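Local coordinates for elongation factor 1-gamma 1 (Saccharomyces cerevisiae, PDB 1NHY), which serves as a subunit of the eukaryotic elongation factor 1 complex in translation elongation, probably tethering it to other cellular components, here represented by its N-terminal GST-like domain, at residues M1-Y7 and L26-V31; R11-W15 and K47-A51; D162-A166 and W191-V195; F169-F173 and I188-F192. All blocks are in the same frame, centred on the assembly; numbering follows the deposited sequence.

Contacts 1 and 2 lie in the N-terminal thioredoxin-like subdomain, contacts 3 and 4 in the C-terminal all-helical subdomain. Contact 1 is partly buried and works through backbone hydrogen bonds between two strands, with charged and polar groups at its exposed end. Contact 2 touches it, Tyr7 O lying 3.0 Å from Ala51 N, but is a small buried loop-to-helix contact with no hydrogen bond between its segments. Contacts 3 and 4 join the same two helices, 160-175 and 186-197, and share Trp191 and Phe192; both are buried, contact 3 with a polar edge at Asp162, contact 4 almost wholly aromatic. Contacts 2 and 4 meet between the subdomains, where Ile12 and Trp15 touch Thr170 and Arg171.

Contact 1. Residues M1-Y7 and L26-V31; sequences MSQGTLY and LDVKVV
Selenomethionine Met1 starts a type I turn to Gly4, closed by Gly4 N to Met1 O at 3.1 Å. The amino terminus forms a salt bridge from Met1 N to Asp27 OD1 (2.9 Å), while Ser2 OG makes only a weak bond to Asp27 OD2 (3.4 Å). Gln3, whose side-chain carbonyl can accept a backbone NH, takes Asp27 N at OE1 (3.2 Å). Gly4 sits at phi 120°, psi 177°, where a CB would strike the preceding carbonyl; its O takes Lys29 N at 2.8 Å. Thr5 to Tyr7 run extended, pairing in parallel as Thr5-Lys29, Leu6-Val30 and Tyr7-Val31 (CA-CA 4.4, 4.7 and 5.0 Å; axes at 18°). Leu6 N reaches Lys29 O at 2.5 Å, and Leu6 O receives Val31 N at 3.2 Å. Leu6 (chi1 t) and Val28, meeting CB to CG1 at 3.9 Å, are apolar because they face helix 12-24. Tyr7 points with Thr5 to the other face, its OH bonded to Asp43. This is the opening beta-alpha-beta unit of the thioredoxin-like GST fold.

Contact 2. Residues R11-W15 and K47-A51; sequences RIRTW and KKVPA. With SO4 (sulfate ion), chain B.
Van der Waals packing dominates this small contact (224 Å² buried), in which the first turn of helix 12-24 meets the loop before strand 51-53. Thr14 CA and Pro50 CA are 6.0 Å apart. Pro50 follows a cis peptide bond, and its CB points toward the helix, so that its compact ring brings CG to 3.4 Å from Arg13 O and 3.8 Å from Thr14 OG1. Thr14 OG1 also rests 3.6 Å from Val49 CG1; both are small, branched and buried. A cis-proline just before the third strand, facing the start of the first helix, is a hallmark of the thioredoxin fold, and in glutathione transferases this region borders the glutathione site.

Charged groups gather at the outer side without a favourable pairing between the segments. Arg13 has chi1 p and an otherwise extended chain, which lays one face of its guanidinium against Val49 O, with Arg13 CZ at 3.1 Å, too poorly angled for a hydrogen bond. Its NH1 lies 3.7 Å from Lys48 NZ, two like charges, Lys48 also having a long, weak ion pair with Glu62.

Hydrogen bonds lie within the 11-15 segment and to a sulfate ion, probably from the crystallisation liquor. Thr14 N donates to Arg11 O (2.6 Å) and Trp15 N to Ile12 O (2.9 Å), while Ile12 N gives a weak bond to SO4 O1 (3.3 Å).

Contact 3. Residues D162-A166 and W191-V195; sequences DLVAA and WFNTV
Ala166 and Val195 form the apolar centre, with Ala166 CB 3.5 Å from Val195 CG1. Both segments are helical, their axes 9.9 Å apart at closest approach and crossing at -110°. The nearest CA pairs are Ala166-Phe192 at 6.1 Å and Leu163-Val195 at 6.7 Å. Alanine suits this site because its short side chain lets the backbones come close, while Val195, its CB directed toward helix 160-175 and chi1 t, fills the space between them. Val195 CG1 also touches Leu163 CD2 (4.0 Å) and Asp162 O (3.8 Å).

Next to this centre the Trp191 indole, with chi1 t and chi2 76°, reaches across the groove. Its edge meets Ala165, with Trp191 CZ2 3.8 Å from Ala165 CB, and Trp191 CH2 is 3.6 Å from Ala166 N. Phe192, also chi1 t, brings its ring edge to the backbone, with CE1 3.3 Å from Ala166 O.

The polar edge is at Asp162. Trp191 NE1 donates to Asp162 OD1 at 3.1 Å, which pairs the one polar atom of the buried indole with a carboxylate. That carboxylate also accepts Leu153 N on OD1 and Ser159 N on OD2, so it binds the loop leading into helix 160-175 to helix 186-197. Asp162, in the first turn of helix 160-175 with its bond to Ser159 N, is consistent with the N-capping box (Ser-x-x-Asp) of GST C-terminal domains.

Contact 4. Residues F169-F173 and I188-F192; sequences FTRYF and IVRWF
Aromatic packing between the buried faces of two helices defines this contact, in the C-terminal all-helical subdomain, where helix 160-175 crosses helix 186-197. The segment axes stay 12.3 Å apart at their closest and cross at -120°. Bulky rings span this wide gap, the nearest CA pairs being Phe169-Phe192 at 8.1 Å and Phe173-Val189 at 9.2 Å. Phe169 and Phe173, one helical turn apart, both direct their CB atoms across. Ile188 CG2 lies between them: it makes a CH-pi contact over the face of the Phe169 ring, 4.0 Å from the centroid, and sits 3.6 Å from Phe173 CZ at that ring's edge. That methyl, on a branched CB, fits between both rings.

Such interlocking of apolar residues belongs to the helical-bundle core of the GST C-terminal domain, and helix 126-147 adds Phe143, edge-to-face with Phe169. Trp191, chi1 t, presents its edge to Phe169, with CZ3 3.3 Å from Phe169 CD2, the planes oblique at 67°. Phe192, likewise t, receives Phe173 CE2 over its face, 3.4 Å from Phe192 CG, with centroids 4.3 Å apart and planes at 33°. Thr170 OG1, hydrogen-bonded to Tyr205, lies 4.0 Å from Phe192 CZ at the ring edge.

Contact 1. Residues M1-Y7 and L26-V31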
loop_
_atom_site.group_PDB
_atom_site.type_symbol
_atom_site.label_atom_id
_atom_site.label_comp_id
_atom_site.label_asym_id
_atom_site.label_seq_id
_atom_site.Cartn_x
_atom_site.Cartn_y
_atom_site.Cartn_z
HETATM N N MSE A 1 -22.627 -9.720 7.213
HETATM C CA MSE A 1 -21.598 -9.920 6.144
HETATM C C MSE A 1 -22.258 -9.815 4.776
HETATM O O MSE A 1 -21.732 -10.322 3.784
HETATM C CB MSE A 1 -20.949 -11.308 6.280
HETATM C CG MSE A 1 -20.491 -11.647 7.695
HETATM SE SE MSE A 1 -19.428 -10.198 8.486
HETATM C CE MSE A 1 -20.848 -9.316 9.504
ATOM N N SER A 2 -23.409 -9.148 4.737
ATOM C CA SER A 2 -24.195 -8.985 3.518
ATOM C C SER A 2 -23.454 -8.461 2.297
ATOM O O SER A 2 -23.719 -8.881 1.170
ATOM C CB SER A 2 -25.375 -8.057 3.796
ATOM O OG SER A 2 -24.931 -6.737 4.050
ATOM N N GLN A 3 -22.531 -7.539 2.521
ATOM C CA GLN A 3 -21.787 -6.937 1.430
ATOM C C GLN A 3 -20.666 -7.750 0.812
ATOM O O GLN A 3 -20.016 -7.293 -0.130
ATOM C CB GLN A 3 -21.249 -5.594 1.871
ATOM C CG GLN A 3 -22.337 -4.583 2.036
ATOM C CD GLN A 3 -21.821 -3.187 1.860
ATOM O OE1 GLN A 3 -20.994 -2.720 2.646
ATOM N NE2 GLN A 3 -22.290 -2.506 0.814
ATOM N N GLY A 4 -20.428 -8.949 1.332
ATOM C CA GLY A 4 -19.385 -9.774 0.761
ATOM C C GLY A 4 -18.259 -10.154 1.689
ATOM O O GLY A 4 -18.201 -9.728 2.835
ATOM N N THR A 5 -17.346 -10.955 1.166
ATOM C CA THR A 5 -16.215 -11.431 1.933
ATOM C C THR A 5 -14.873 -11.089 1.294
ATOM O O THR A 5 -14.703 -11.170 0.081
ATOM C CB THR A 5 -16.307 -12.937 2.096
ATOM O OG1 THR A 5 -17.545 -13.258 2.744
ATOM C CG2 THR A 5 -15.138 -13.464 2.916
ATOM N N LEU A 6 -13.908 -10.720 2.122
ATOM C CA LEU A 6 -12.599 -10.380 1.617
ATOM C C LEU A 6 -11.542 -11.350 2.116
ATOM O O LEU A 6 -11.052 -11.210 3.226
ATOM C CB LEU A 6 -12.247 -8.957 2.048
ATOM C CG LEU A 6 -10.779 -8.513 1.957
ATOM C CD1 LEU A 6 -10.247 -8.667 0.532
ATOM C CD2 LEU A 6 -10.671 -7.066 2.429
ATOM N N TYR A 7 -11.195 -12.342 1.306
ATOM C CA TYR A 7 -10.158 -13.293 1.697
ATOM C C TYR A 7 -8.828 -12.552 1.630
ATOM O O TYR A 7 -8.372 -12.165 0.556
ATOM C CB TYR A 7 -10.107 -14.478 0.738
ATOM C CG TYR A 7 -11.296 -15.404 0.792
ATOM C CD1 TYR A 7 -11.403 -16.374 1.783
ATOM C CD2 TYR A 7 -12.306 -15.324 -0.165
ATOM C CE1 TYR A 7 -12.485 -17.245 1.817
ATOM C CE2 TYR A 7 -13.391 -16.188 -0.138
ATOM C CZ TYR A 7 -13.474 -17.148 0.856
ATOM O OH TYR A 7 -14.540 -18.017 0.885
ATOM N N LEU A 26 -17.322 -1.076 6.210
ATOM C CA LEU A 26 -17.995 -1.875 5.205
ATOM C C LEU A 26 -18.503 -3.152 5.862
ATOM O O LEU A 26 -17.863 -3.692 6.768
ATOM C CB LEU A 26 -17.030 -2.212 4.068
ATOM C CG LEU A 26 -16.591 -0.993 3.263
ATOM C CD1 LEU A 26 -15.521 -1.393 2.257
ATOM C CD2 LEU A 26 -17.798 -0.402 2.556
ATOM N N ASP A 27 -19.657 -3.622 5.413
ATOM C CA ASP A 27 -20.240 -4.831 5.953
ATOM C C ASP A 27 -19.611 -6.035 5.268
ATOM O O ASP A 27 -20.287 -6.999 4.891
ATOM C CB ASP A 27 -21.729 -4.831 5.695
ATOM C CG ASP A 27 -22.466 -5.825 6.568
ATOM O OD1 ASP A 27 -21.917 -6.926 6.854
ATOM O OD2 ASP A 27 -23.610 -5.496 6.961
ATOM N N VAL A 28 -18.302 -5.974 5.115
ATOM C CA VAL A 28 -17.575 -7.031 4.451
ATOM C C VAL A 28 -16.815 -7.892 5.449
ATOM O O VAL A 28 -16.143 -7.373 6.345
ATOM C CB VAL A 28 -16.599 -6.424 3.434
ATOM C CG1 VAL A 28 -15.862 -7.516 2.695
ATOM C CG2 VAL A 28 -17.371 -5.527 2.486
ATOM N N LYS A 29 -16.931 -9.206 5.287
ATOM C CA LYS A 29 -16.253 -10.174 6.139
ATOM C C LYS A 29 -14.803 -10.329 5.734
ATOM O O LYS A 29 -14.509 -10.591 4.569
ATOM C CB LYS A 29 -16.928 -11.529 6.003
ATOM C CG LYS A 29 -16.121 -12.696 6.577
ATOM C CD LYS A 29 -16.886 -14.006 6.385
ATOM C CE LYS A 29 -16.253 -15.150 7.167
ATOM N NZ LYS A 29 -16.880 -16.479 6.855
ATOM N N VAL A 30 -13.889 -10.175 6.677
ATOM C CA VAL A 30 -12.488 -10.334 6.337
ATOM C C VAL A 30 -12.064 -11.665 6.914
ATOM O O VAL A 30 -12.385 -11.987 8.044
ATOM C CB VAL A 30 -11.638 -9.189 6.899
ATOM C CG1 VAL A 30 -10.209 -9.287 6.380
ATOM C CG2 VAL A 30 -12.245 -7.865 6.483
ATOM N N VAL A 31 -11.364 -12.463 6.125
ATOM C CA VAL A 31 -10.955 -13.781 6.578
ATOM C C VAL A 31 -9.622 -14.094 5.975
ATOM O O VAL A 31 -9.234 -13.512 4.963
ATOM C CB VAL A 31 -11.930 -14.860 6.084
ATOM C CG1 VAL A 31 -11.689 -16.157 6.809
ATOM C CG2 VAL A 31 -13.350 -14.383 6.270
#

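Contact 2. Residues R11-W15 and K47-A51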
loop_
_atom_site.group_PDB
_atom_site.type_symbol
_atom_site.label_atom_id
_atom_site.label_comp_id
_atom_site.label_asym_id
_atom_site.label_seq_id
_atom_site.Cartn_x
_atom_site.Cartn_y
_atom_site.Cartn_z
ATOM N N ARG A 11 -0.326 -9.608 4.287
ATOM C CA ARG A 11 0.760 -9.264 3.383
ATOM C C ARG A 11 0.482 -7.804 3.093
ATOM O O ARG A 11 -0.675 -7.379 3.095
ATOM C CB ARG A 11 0.678 -10.076 2.087
ATOM C CG ARG A 11 1.855 -11.022 1.885
ATOM C CD ARG A 11 1.666 -11.924 0.666
ATOM N NE ARG A 11 2.551 -13.091 0.717
ATOM C CZ ARG A 11 2.381 -14.200 -0.004
ATOM N NH1 ARG A 11 1.357 -14.318 -0.849
ATOM N NH2 ARG A 11 3.230 -15.207 0.136
ATOM N N ILE A 12 1.530 -7.033 2.858
ATOM C CA ILE A 12 1.347 -5.622 2.587
ATOM C C ILE A 12 0.182 -5.319 1.629
ATOM O O ILE A 12 -0.637 -4.424 1.902
ATOM C CB ILE A 12 2.647 -5.020 2.040
ATOM C CG1 ILE A 12 3.630 -4.840 3.181
ATOM C CG2 ILE A 12 2.394 -3.655 1.429
ATOM C CD1 ILE A 12 3.186 -3.786 4.175
ATOM N N ARG A 13 0.088 -6.062 0.523
ATOM C CA ARG A 13 -0.980 -5.829 -0.451
ATOM C C ARG A 13 -2.380 -6.011 0.138
ATOM O O ARG A 13 -3.379 -5.663 -0.484
ATOM C CB ARG A 13 -0.808 -6.744 -1.668
ATOM C CG ARG A 13 -0.972 -8.207 -1.375
ATOM C CD ARG A 13 -0.679 -9.058 -2.596
ATOM N NE ARG A 13 -0.428 -10.441 -2.188
ATOM C CZ ARG A 13 -0.123 -11.443 -3.014
ATOM N NH1 ARG A 13 -0.024 -11.229 -4.325
ATOM N NH2 ARG A 13 0.080 -12.665 -2.528
ATOM N N THR A 14 -2.448 -6.542 1.351
ATOM C CA THR A 14 -3.723 -6.761 2.000
ATOM C C THR A 14 -4.060 -5.683 3.009
ATOM O O THR A 14 -5.212 -5.497 3.379
ATOM C CB THR A 14 -3.724 -8.089 2.721
ATOM O OG1 THR A 14 -3.827 -9.139 1.758
ATOM C CG2 THR A 14 -4.879 -8.162 3.688
ATOM N N TRP A 15 -3.049 -4.963 3.449
ATOM C CA TRP A 15 -3.265 -3.942 4.445
ATOM C C TRP A 15 -4.368 -2.944 4.117
ATOM O O TRP A 15 -5.356 -2.852 4.851
ATOM C CB TRP A 15 -1.946 -3.227 4.720
ATOM C CG TRP A 15 -0.917 -4.108 5.394
ATOM C CD1 TRP A 15 -0.890 -5.481 5.434
ATOM C CD2 TRP A 15 0.251 -3.672 6.085
ATOM N NE1 TRP A 15 0.226 -5.918 6.105
ATOM C CE2 TRP A 15 0.943 -4.828 6.515
ATOM C CE3 TRP A 15 0.788 -2.410 6.382
ATOM C CZ2 TRP A 15 2.139 -4.757 7.223
ATOM C CZ3 TRP A 15 1.982 -2.339 7.085
ATOM C CH2 TRP A 15 2.642 -3.505 7.499
ATOM N N LYS A 47 -6.124 -19.690 -5.644
ATOM C CA LYS A 47 -5.700 -19.443 -4.262
ATOM C C LYS A 47 -4.768 -18.229 -4.126
ATOM O O LYS A 47 -3.727 -18.309 -3.472
ATOM C CB LYS A 47 -4.995 -20.679 -3.698
ATOM C CG LYS A 47 -5.840 -21.929 -3.681
ATOM C CD LYS A 47 -5.058 -23.109 -3.129
ATOM C CE LYS A 47 -5.940 -24.353 -3.090
ATOM N NZ LYS A 47 -5.355 -25.504 -2.318
ATOM N N LYS A 48 -5.146 -17.111 -4.744
ATOM C CA LYS A 48 -4.353 -15.890 -4.696
ATOM C C LYS A 48 -5.066 -14.843 -3.830
ATOM O O LYS A 48 -6.286 -14.874 -3.673
ATOM C CB LYS A 48 -4.149 -15.372 -6.121
ATOM C CG LYS A 48 -3.581 -13.961 -6.201
ATOM C CD LYS A 48 -4.217 -13.147 -7.353
ATOM C CE LYS A 48 -3.912 -11.644 -7.228
ATOM N NZ LYS A 48 -2.438 -11.362 -7.110
ATOM N N VAL A 49 -4.305 -13.904 -3.280
ATOM C CA VAL A 49 -4.879 -12.884 -2.420
ATOM C C VAL A 49 -4.314 -11.498 -2.776
ATOM O O VAL A 49 -3.194 -11.407 -3.277
ATOM C CB VAL A 49 -4.582 -13.273 -0.955
ATOM C CG1 VAL A 49 -3.969 -12.128 -0.205
ATOM C CG2 VAL A 49 -5.858 -13.759 -0.294
ATOM N N PRO A 50 -5.086 -10.403 -2.564
ATOM C CA PRO A 50 -6.440 -10.253 -2.024
ATOM C C PRO A 50 -7.499 -10.826 -2.962
ATOM O O PRO A 50 -7.373 -10.785 -4.194
ATOM C CB PRO A 50 -6.582 -8.740 -1.872
ATOM C CG PRO A 50 -5.196 -8.288 -1.685
ATOM C CD PRO A 50 -4.469 -9.077 -2.715
ATOM N N ALA A 51 -8.559 -11.337 -2.353
ATOM C CA ALA A 51 -9.657 -11.944 -3.070
ATOM C C ALA A 51 -10.969 -11.457 -2.462
ATOM O O ALA A 51 -11.192 -11.569 -1.257
ATOM C CB ALA A 51 -9.553 -13.442 -2.946
HETATM S S SO4 B . 5.213 -8.919 1.926
HETATM O O1 SO4 B . 4.036 -8.459 1.166
HETATM O O2 SO4 B . 5.629 -10.257 1.447
HETATM O O3 SO4 B . 6.340 -7.958 1.765
HETATM O O4 SO4 B . 4.862 -9.007 3.360
#

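Contact 3. Residues D162-A166 and W191-V195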
loop_
_atom_site.group_PDB
_atom_site.type_symbol
_atom_site.label_atom_id
_atom_site.label_comp_id
_atom_site.label_asym_id
_atom_site.label_seq_id
_atom_site.Cartn_x
_atom_site.Cartn_y
_atom_site.Cartn_z
ATOM N N ASP A 162 -2.106 8.238 -0.964
ATOM C CA ASP A 162 -1.318 8.198 0.256
ATOM C C ASP A 162 -1.404 6.836 0.909
ATOM O O ASP A 162 -0.391 6.271 1.304
ATOM C CB ASP A 162 -1.836 9.242 1.210
ATOM C CG ASP A 162 -1.856 10.603 0.589
ATOM O OD1 ASP A 162 -0.756 11.139 0.380
ATOM O OD2 ASP A 162 -2.954 11.127 0.295
ATOM N N LEU A 163 -2.615 6.305 1.020
ATOM C CA LEU A 163 -2.764 5.002 1.637
ATOM C C LEU A 163 -1.867 3.972 0.991
ATOM O O LEU A 163 -1.013 3.393 1.647
ATOM C CB LEU A 163 -4.211 4.542 1.563
ATOM C CG LEU A 163 -5.129 5.348 2.487
ATOM C CD1 LEU A 163 -6.531 4.779 2.393
ATOM C CD2 LEU A 163 -4.629 5.288 3.927
ATOM N N VAL A 164 -2.055 3.747 -0.299
ATOM C CA VAL A 164 -1.246 2.772 -1.002
ATOM C C VAL A 164 0.224 3.104 -0.938
ATOM O O VAL A 164 1.030 2.297 -0.482
ATOM C CB VAL A 164 -1.674 2.675 -2.447
ATOM C CG1 VAL A 164 -0.633 1.914 -3.256
ATOM C CG2 VAL A 164 -3.027 1.986 -2.507
ATOM N N ALA A 165 0.583 4.291 -1.399
ATOM C CA ALA A 165 1.974 4.697 -1.362
ATOM C C ALA A 165 2.558 4.448 0.040
ATOM O O ALA A 165 3.739 4.134 0.181
ATOM C CB ALA A 165 2.098 6.164 -1.744
ATOM N N ALA A 166 1.736 4.571 1.081
ATOM C CA ALA A 166 2.231 4.341 2.439
ATOM C C ALA A 166 2.586 2.883 2.649
ATOM O O ALA A 166 3.620 2.564 3.232
ATOM C CB ALA A 166 1.193 4.764 3.468
ATOM N N TRP A 191 5.144 12.602 6.485
ATOM C CA TRP A 191 4.039 12.043 5.719
ATOM C C TRP A 191 3.731 10.602 6.115
ATOM O O TRP A 191 2.585 10.255 6.417
ATOM C CB TRP A 191 4.398 12.105 4.220
ATOM C CG TRP A 191 3.515 11.273 3.284
ATOM C CD1 TRP A 191 2.239 11.566 2.864
ATOM C CD2 TRP A 191 3.824 9.974 2.741
ATOM N NE1 TRP A 191 1.739 10.527 2.108
ATOM C CE2 TRP A 191 2.685 9.540 2.015
ATOM C CE3 TRP A 191 4.949 9.139 2.803
ATOM C CZ2 TRP A 191 2.635 8.298 1.360
ATOM C CZ3 TRP A 191 4.902 7.904 2.154
ATOM C CH2 TRP A 191 3.747 7.497 1.438
ATOM N N PHE A 192 4.758 9.770 6.108
ATOM C CA PHE A 192 4.585 8.372 6.432
ATOM C C PHE A 192 3.830 8.168 7.737
ATOM O O PHE A 192 2.795 7.485 7.771
ATOM C CB PHE A 192 5.949 7.680 6.493
ATOM C CG PHE A 192 5.863 6.190 6.638
ATOM C CD1 PHE A 192 5.164 5.425 5.705
ATOM C CD2 PHE A 192 6.464 5.549 7.712
ATOM C CE1 PHE A 192 5.073 4.043 5.838
ATOM C CE2 PHE A 192 6.383 4.169 7.854
ATOM C CZ PHE A 192 5.682 3.412 6.920
ATOM N N ASN A 193 4.333 8.779 8.806
ATOM C CA ASN A 193 3.720 8.632 10.128
ATOM C C ASN A 193 2.280 9.123 10.174
ATOM O O ASN A 193 1.415 8.509 10.804
ATOM C CB ASN A 193 4.552 9.358 11.187
ATOM C CG ASN A 193 6.030 8.958 11.156
ATOM O OD1 ASN A 193 6.360 7.784 11.008
ATOM N ND2 ASN A 193 6.917 9.931 11.305
ATOM N N THR A 194 2.005 10.225 9.494
ATOM C CA THR A 194 0.647 10.723 9.507
ATOM C C THR A 194 -0.280 9.736 8.823
ATOM O O THR A 194 -1.438 9.584 9.215
ATOM C CB THR A 194 0.522 12.034 8.773
ATOM O OG1 THR A 194 1.640 12.865 9.090
ATOM C CG2 THR A 194 -0.764 12.723 9.188
ATOM N N VAL A 195 0.225 9.062 7.798
ATOM C CA VAL A 195 -0.630 8.143 7.099
ATOM C C VAL A 195 -0.848 6.864 7.878
ATOM O O VAL A 195 -1.956 6.332 7.876
ATOM C CB VAL A 195 -0.094 7.843 5.696
ATOM C CG1 VAL A 195 -1.110 7.011 4.929
ATOM C CG2 VAL A 195 0.158 9.145 4.963
#

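Contact 4. Residues F169-F173 and I188-F192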
loop_
_atom_site.group_PDB
_atom_site.type_symbol
_atom_site.label_atom_id
_atom_site.label_comp_id
_atom_site.label_asym_id
_atom_site.label_seq_id
_atom_site.Cartn_x
_atom_site.Cartn_y
_atom_site.Cartn_z
ATOM N N PHE A 169 5.951 1.994 0.785
ATOM C CA PHE A 169 7.108 2.494 1.506
ATOM C C PHE A 169 7.494 1.610 2.686
ATOM O O PHE A 169 8.674 1.435 2.976
ATOM C CB PHE A 169 6.822 3.900 1.988
ATOM C CG PHE A 169 7.431 4.956 1.131
ATOM C CD1 PHE A 169 8.802 5.150 1.144
ATOM C CD2 PHE A 169 6.641 5.769 0.314
ATOM C CE1 PHE A 169 9.395 6.153 0.360
ATOM C CE2 PHE A 169 7.225 6.775 -0.475
ATOM C CZ PHE A 169 8.607 6.963 -0.451
ATOM N N THR A 170 6.500 1.047 3.364
ATOM C CA THR A 170 6.750 0.175 4.505
ATOM C C THR A 170 8.045 -0.662 4.421
ATOM O O THR A 170 9.049 -0.295 5.035
ATOM C CB THR A 170 5.532 -0.705 4.717
ATOM O OG1 THR A 170 4.399 0.151 4.911
ATOM C CG2 THR A 170 5.700 -1.587 5.925
ATOM N N ARG A 171 8.041 -1.756 3.664
ATOM C CA ARG A 171 9.243 -2.591 3.543
ATOM C C ARG A 171 10.558 -1.806 3.392
ATOM O O ARG A 171 11.608 -2.253 3.847
ATOM C CB ARG A 171 9.091 -3.558 2.372
ATOM C CG ARG A 171 7.867 -4.458 2.487
ATOM C CD ARG A 171 7.958 -5.435 3.667
ATOM N NE ARG A 171 6.730 -5.458 4.464
ATOM C CZ ARG A 171 6.158 -6.558 4.957
ATOM N NH1 ARG A 171 6.700 -7.751 4.735
ATOM N NH2 ARG A 171 5.044 -6.467 5.679
ATOM N N TYR A 172 10.519 -0.649 2.744
ATOM C CA TYR A 172 11.737 0.145 2.613
ATOM C C TYR A 172 12.149 0.707 3.986
ATOM O O TYR A 172 13.327 0.715 4.337
ATOM C CB TYR A 172 11.524 1.289 1.634
ATOM C CG TYR A 172 11.620 0.885 0.190
ATOM C CD1 TYR A 172 12.848 0.573 -0.387
ATOM C CD2 TYR A 172 10.484 0.848 -0.615
ATOM C CE1 TYR A 172 12.946 0.238 -1.742
ATOM C CE2 TYR A 172 10.570 0.513 -1.967
ATOM C CZ TYR A 172 11.803 0.211 -2.523
ATOM O OH TYR A 172 11.881 -0.095 -3.860
ATOM N N PHE A 173 11.176 1.173 4.762
ATOM C CA PHE A 173 11.473 1.708 6.080
ATOM C C PHE A 173 11.912 0.615 7.014
ATOM O O PHE A 173 12.318 0.883 8.128
ATOM C CB PHE A 173 10.255 2.399 6.678
ATOM C CG PHE A 173 10.052 3.775 6.167
ATOM C CD1 PHE A 173 11.051 4.728 6.305
ATOM C CD2 PHE A 173 8.889 4.107 5.492
ATOM C CE1 PHE A 173 10.902 5.993 5.777
ATOM C CE2 PHE A 173 8.721 5.375 4.953
ATOM C CZ PHE A 173 9.736 6.323 5.093
ATOM N N ILE A 188 9.160 12.701 3.664
ATOM C CA ILE A 188 8.693 11.327 3.533
ATOM C C ILE A 188 8.313 10.773 4.907
ATOM O O ILE A 188 7.246 10.169 5.069
ATOM C CB ILE A 188 9.782 10.420 2.908
ATOM C CG1 ILE A 188 10.262 11.022 1.586
ATOM C CG2 ILE A 188 9.235 9.009 2.690
ATOM C CD1 ILE A 188 9.154 11.274 0.598
ATOM N N VAL A 189 9.187 10.992 5.891
ATOM C CA VAL A 189 8.941 10.516 7.252
ATOM C C VAL A 189 7.691 11.158 7.837
ATOM O O VAL A 189 6.762 10.459 8.261
ATOM C CB VAL A 189 10.124 10.826 8.170
ATOM C CG1 VAL A 189 9.861 10.241 9.533
ATOM C CG2 VAL A 189 11.401 10.261 7.576
ATOM N N ARG A 190 7.680 12.486 7.864
ATOM C CA ARG A 190 6.534 13.235 8.359
ATOM C C ARG A 190 5.257 12.579 7.821
ATOM O O ARG A 190 4.424 12.068 8.585
ATOM C CB ARG A 190 6.615 14.678 7.865
ATOM C CG ARG A 190 5.382 15.486 8.173
ATOM C CD ARG A 190 5.488 16.883 7.615
ATOM N NE ARG A 190 5.536 16.918 6.158
ATOM C CZ ARG A 190 4.597 16.413 5.361
ATOM N NH1 ARG A 190 3.522 15.811 5.868
ATOM N NH2 ARG A 190 4.717 16.541 4.045
ATOM N N TRP A 191 5.144 12.602 6.485
ATOM C CA TRP A 191 4.039 12.043 5.719
ATOM C C TRP A 191 3.731 10.602 6.115
ATOM O O TRP A 191 2.585 10.255 6.417
ATOM C CB TRP A 191 4.398 12.105 4.220
ATOM C CG TRP A 191 3.515 11.273 3.284
ATOM C CD1 TRP A 191 2.239 11.566 2.864
ATOM C CD2 TRP A 191 3.824 9.974 2.741
ATOM N NE1 TRP A 191 1.739 10.527 2.108
ATOM C CE2 TRP A 191 2.685 9.540 2.015
ATOM C CE3 TRP A 191 4.949 9.139 2.803
ATOM C CZ2 TRP A 191 2.635 8.298 1.360
ATOM C CZ3 TRP A 191 4.902 7.904 2.154
ATOM C CH2 TRP A 191 3.747 7.497 1.438
ATOM N N PHE A 192 4.758 9.770 6.108
ATOM C CA PHE A 192 4.585 8.372 6.432
ATOM C C PHE A 192 3.830 8.168 7.737
ATOM O O PHE A 192 2.795 7.485 7.771
ATOM C CB PHE A 192 5.949 7.680 6.493
ATOM C CG PHE A 192 5.863 6.190 6.638
ATOM C CD1 PHE A 192 5.164 5.425 5.705
ATOM C CD2 PHE A 192 6.464 5.549 7.712
ATOM C CE1 PHE A 192 5.073 4.043 5.838
ATOM C CE2 PHE A 192 6.383 4.169 7.854
ATOM C CZ PHE A 192 5.682 3.412 6.920
#